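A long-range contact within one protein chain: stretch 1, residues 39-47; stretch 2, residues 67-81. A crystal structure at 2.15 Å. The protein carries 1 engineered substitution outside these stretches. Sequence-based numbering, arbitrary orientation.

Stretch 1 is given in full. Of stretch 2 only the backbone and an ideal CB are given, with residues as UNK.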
# COMPACT_ATOMS: atom_id res chain seq x y z
N HIS B 39 -33.18 2.21 1.09
CA HIS B 39 -33.05 3.47 1.80
C HIS B 39 -33.63 4.60 0.95
O HIS B 39 -33.48 4.62 -0.27
CB HIS B 39 -31.57 3.73 2.11
CG HIS B 39 -31.29 5.10 2.64
ND1 HIS B 39 -30.79 6.11 1.85
CD2 HIS B 39 -31.40 5.62 3.89
CE1 HIS B 39 -30.62 7.20 2.59
NE2 HIS B 39 -30.99 6.92 3.83
N TYR B 40 -34.29 5.55 1.61
CA TYR B 40 -34.86 6.67 0.88
C TYR B 40 -34.93 7.86 1.82
O TYR B 40 -34.91 7.73 3.04
CB TYR B 40 -36.25 6.37 0.30
CG TYR B 40 -37.32 6.08 1.34
CD1 TYR B 40 -37.37 4.85 1.99
CD2 TYR B 40 -38.28 7.04 1.67
CE1 TYR B 40 -38.35 4.58 2.95
CE2 TYR B 40 -39.26 6.77 2.61
CZ TYR B 40 -39.29 5.55 3.25
OH TYR B 40 -40.25 5.28 4.19
N VAL B 41 -35.01 9.04 1.21
CA VAL B 41 -35.12 10.30 1.93
C VAL B 41 -36.46 10.91 1.56
O VAL B 41 -36.82 10.95 0.38
CB VAL B 41 -33.95 11.24 1.59
CG1 VAL B 41 -34.12 12.59 2.24
CG2 VAL B 41 -32.65 10.60 2.06
N THR B 42 -37.22 11.34 2.56
CA THR B 42 -38.58 11.79 2.32
C THR B 42 -38.88 13.06 3.11
O THR B 42 -38.32 13.30 4.18
CB THR B 42 -39.61 10.71 2.66
OG1 THR B 42 -40.90 11.13 2.20
CG2 THR B 42 -39.66 10.45 4.18
N GLY B 43 -39.77 13.88 2.54
CA GLY B 43 -40.23 15.12 3.14
C GLY B 43 -41.45 15.65 2.41
O GLY B 43 -41.90 15.07 1.42
N GLY B 44 -41.98 16.76 2.91
CA GLY B 44 -43.21 17.32 2.39
C GLY B 44 -44.43 16.76 3.11
O GLY B 44 -44.31 15.93 4.01
N PRO B 45 -45.62 17.20 2.71
CA PRO B 45 -46.85 16.76 3.40
C PRO B 45 -47.12 15.28 3.22
O PRO B 45 -47.00 14.73 2.11
CB PRO B 45 -47.95 17.61 2.74
CG PRO B 45 -47.24 18.73 2.05
CD PRO B 45 -45.90 18.19 1.65
N ASP B 46 -47.53 14.63 4.31
CA ASP B 46 -47.84 13.20 4.28
C ASP B 46 -48.99 12.87 3.33
O ASP B 46 -49.06 11.76 2.80
CB ASP B 46 -48.20 12.69 5.68
CG ASP B 46 -47.03 12.70 6.65
OD1 ASP B 46 -45.94 12.23 6.26
OD2 ASP B 46 -47.20 13.14 7.81
N ASP B 47 -49.93 13.80 3.14
CA ASP B 47 -51.10 13.54 2.32
C ASP B 47 -50.95 14.01 0.87
O ASP B 47 -51.85 13.76 0.07
CB ASP B 47 -52.35 14.18 2.94
CG ASP B 47 -52.18 15.65 3.24
OD1 ASP B 47 -52.34 16.05 4.42
OD2 ASP B 47 -51.89 16.43 2.30
N UNK B 67 -33.52 19.91 -5.68
CA UNK B 67 -34.84 19.80 -6.28
C UNK B 67 -35.91 19.47 -5.24
O UNK B 67 -37.01 20.02 -5.27
CB UNK B 67 -34.83 18.73 -7.38
N UNK B 68 -35.59 18.60 -4.27
CA UNK B 68 -36.60 18.16 -3.30
C UNK B 68 -37.19 19.28 -2.45
O UNK B 68 -38.39 19.18 -2.12
CB UNK B 68 -35.99 17.11 -2.37
N UNK B 69 -36.46 20.31 -2.02
CA UNK B 69 -37.11 21.37 -1.24
C UNK B 69 -38.24 22.07 -1.98
O UNK B 69 -39.34 22.22 -1.44
CB UNK B 69 -36.07 22.41 -0.82
N UNK B 70 -37.98 22.51 -3.22
CA UNK B 70 -39.00 23.23 -3.98
C UNK B 70 -40.20 22.34 -4.28
O UNK B 70 -41.34 22.82 -4.29
CB UNK B 70 -38.41 23.77 -5.28
N UNK B 71 -39.98 21.04 -4.54
CA UNK B 71 -41.10 20.14 -4.76
C UNK B 71 -41.96 20.00 -3.52
O UNK B 71 -43.19 20.06 -3.59
CB UNK B 71 -40.60 18.76 -5.20
N UNK B 72 -41.32 19.86 -2.36
CA UNK B 72 -42.06 19.69 -1.12
C UNK B 72 -42.74 20.98 -0.68
O UNK B 72 -43.76 20.93 0.03
CB UNK B 72 -41.13 19.19 -0.02
N UNK B 73 -42.18 22.15 -1.02
CA UNK B 73 -42.81 23.37 -0.52
C UNK B 73 -44.12 23.62 -1.29
O UNK B 73 -44.97 24.38 -0.81
CB UNK B 73 -41.86 24.56 -0.66
N UNK B 74 -44.28 23.01 -2.48
CA UNK B 74 -45.50 23.10 -3.28
C UNK B 74 -46.49 21.99 -2.96
O UNK B 74 -47.39 21.73 -3.77
CB UNK B 74 -45.15 23.06 -4.77
N UNK B 75 -46.32 21.33 -1.82
CA UNK B 75 -47.27 20.34 -1.36
C UNK B 75 -47.05 18.93 -1.85
O UNK B 75 -47.90 18.07 -1.60
CB UNK B 75 -48.68 20.78 -1.77
N UNK B 76 -45.94 18.65 -2.53
CA UNK B 76 -45.66 17.30 -2.99
C UNK B 76 -44.97 16.48 -1.89
O UNK B 76 -44.21 17.00 -1.07
CB UNK B 76 -44.79 17.34 -4.25
N UNK B 77 -45.27 15.19 -1.88
CA UNK B 77 -44.63 14.24 -0.97
C UNK B 77 -43.42 13.64 -1.69
O UNK B 77 -43.56 12.71 -2.49
CB UNK B 77 -45.61 13.15 -0.52
N UNK B 78 -42.23 14.16 -1.38
CA UNK B 78 -41.02 13.77 -2.11
C UNK B 78 -40.45 12.49 -1.52
O UNK B 78 -40.32 12.34 -0.30
CB UNK B 78 -39.97 14.89 -2.07
N UNK B 79 -40.11 11.55 -2.40
CA UNK B 79 -39.47 10.29 -2.04
C UNK B 79 -38.28 10.11 -2.97
O UNK B 79 -38.45 9.68 -4.12
CB UNK B 79 -40.44 9.11 -2.14
N UNK B 80 -37.08 10.38 -2.48
CA UNK B 80 -35.85 10.16 -3.23
C UNK B 80 -35.23 8.86 -2.73
O UNK B 80 -34.86 8.76 -1.56
CB UNK B 80 -34.88 11.33 -3.08
N UNK B 81 -35.15 7.87 -3.61
CA UNK B 81 -34.81 6.50 -3.24
C UNK B 81 -33.39 6.17 -3.68
O UNK B 81 -32.99 6.50 -4.80
CB UNK B 81 -35.80 5.51 -3.86

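Positions 67, 69, 70 and 71 are out of reach of stretch 1, which sets no preference; they are Val67, Pro69, Ala70 and Leu71.

At 68, phi/psi of -61/-37 are helical and CA-to-CB points toward stretch 1, yet nothing lies within 5.5 Å of the ideal CB. Only a long side chain could cross the gap, and the methyls of Val41 favour an apolar one. The deposited residue is Met68, whose CE comes to 3.7 Å from Val41 CG1.

At 72 the ideal CB is 3.7 Å from Gly44 CA and 4.3 Å from Gly43 C. With backbone already at contact distance, a small residue suits. Ala72 is deposited, its methyl resting against the two glycines.

At 73 and 74 CA-to-CB points away, and many residues would serve; Glu73 and Asp74 make no contact.

Position 75 has phi/psi of 88/8, at which a CB would be jammed against the preceding carbonyl O. This alone calls for glycine, and Gly75 packs its C 3.8 Å from Pro45 CD.

At 76 CA-to-CB again points away, so stretch 1 leaves the side chain free. In Tyr76 the backbone makes the contact, O lying 3.4 Å from Pro45 CD.

At 77 CA-to-CB points sideways and the ideal CB is 3.4 Å from Pro45 O and 5.0 Å from Asp46 O. Carbonyl oxygens nearby favour a long polar or basic chain. Arg77, with chi1 to chi3 all t, lays one guanidinium face over Asp46 O; a water accepts from its NE (3.0 Å) and donates to Thr42 OG1 (2.9 Å).

From 78 the strands pair antiparallel. At 78 the CB shares a face with Val41, and its nearest neighbour is Gly43 O at 4.0 Å; no side chain of stretch 1 crowds it, so a branched or other apolar residue would suit. It is Val78: its N donates to Gly43 O (3.0 Å), while its O accepts from Gly43 N (3.3 Å) and Thr42 OG1 (2.8 Å).

Position 79 lies on the other face, with Tyr40 CD2 and Thr42 OG1 each 4.8 Å from the ideal CB; a medium apolar or beta-branched residue suits. Val79 places CG1 3.8 Å from Tyr40 CD2.

At 80 the CB returns to the Val41 face, 4.0 Å from Val41 O; small or medium apolar residues suit. In Ala80, N donates to Val41 O (2.9 Å) and O accepts from Val41 N (2.8 Å).

At 81 the CB is 4.3 Å from Tyr40 CB, again favouring apolar character. Val81 sets CG2 4.1 Å from Tyr40 CB.

Stretch 2 67-81: VMPALAEDGYRVVAV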
# COMPACT_ATOMS: atom_id res chain seq x y z
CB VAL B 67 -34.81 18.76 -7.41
CG1 VAL B 67 -36.22 18.44 -7.89
CG2 VAL B 67 -33.97 19.27 -8.58
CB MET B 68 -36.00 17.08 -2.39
CG MET B 68 -35.43 15.92 -3.16
SD MET B 68 -34.15 15.02 -2.26
CE MET B 68 -35.10 14.40 -0.87
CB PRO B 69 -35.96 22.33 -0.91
CG PRO B 69 -34.74 21.50 -0.98
CD PRO B 69 -35.00 20.52 -2.08
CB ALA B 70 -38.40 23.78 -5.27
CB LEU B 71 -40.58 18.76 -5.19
CG LEU B 71 -40.07 18.62 -6.62
CD1 LEU B 71 -39.57 17.21 -6.86
CD2 LEU B 71 -41.18 18.98 -7.60
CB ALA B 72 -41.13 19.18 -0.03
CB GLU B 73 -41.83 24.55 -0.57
CG GLU B 73 -40.60 24.50 0.36
CD GLU B 73 -39.62 25.65 0.23
OE1 GLU B 73 -39.75 26.46 -0.74
OE2 GLU B 73 -38.54 25.52 0.90
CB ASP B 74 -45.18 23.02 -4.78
CG ASP B 74 -45.29 24.36 -5.47
OD1 ASP B 74 -45.09 25.39 -4.80
OD2 ASP B 74 -45.60 24.38 -6.69
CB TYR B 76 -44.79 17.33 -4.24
CG TYR B 76 -45.54 17.85 -5.45
CD1 TYR B 76 -46.55 17.10 -6.04
CD2 TYR B 76 -45.24 19.10 -5.99
CE1 TYR B 76 -47.25 17.58 -7.14
CE2 TYR B 76 -45.93 19.58 -7.10
CZ TYR B 76 -46.93 18.82 -7.66
OH TYR B 76 -47.62 19.30 -8.75
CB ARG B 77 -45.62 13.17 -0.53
CG ARG B 77 -45.13 12.29 0.63
CD ARG B 77 -46.18 11.22 0.93
NE ARG B 77 -45.72 10.23 1.90
CZ ARG B 77 -46.35 9.09 2.14
NH1 ARG B 77 -47.47 8.80 1.49
NH2 ARG B 77 -45.86 8.24 3.04
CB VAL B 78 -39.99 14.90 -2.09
CG1 VAL B 78 -38.86 14.58 -3.05
CG2 VAL B 78 -40.64 16.23 -2.47
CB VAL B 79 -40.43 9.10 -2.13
CG1 VAL B 79 -39.70 7.80 -1.80
CG2 VAL B 79 -41.62 9.30 -1.20
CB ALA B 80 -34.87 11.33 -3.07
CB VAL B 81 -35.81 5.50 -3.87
CG1 VAL B 81 -35.59 4.10 -3.34
CG2 VAL B 81 -37.24 5.96 -3.64
O HOH W 1 -43.46 11.30 3.56
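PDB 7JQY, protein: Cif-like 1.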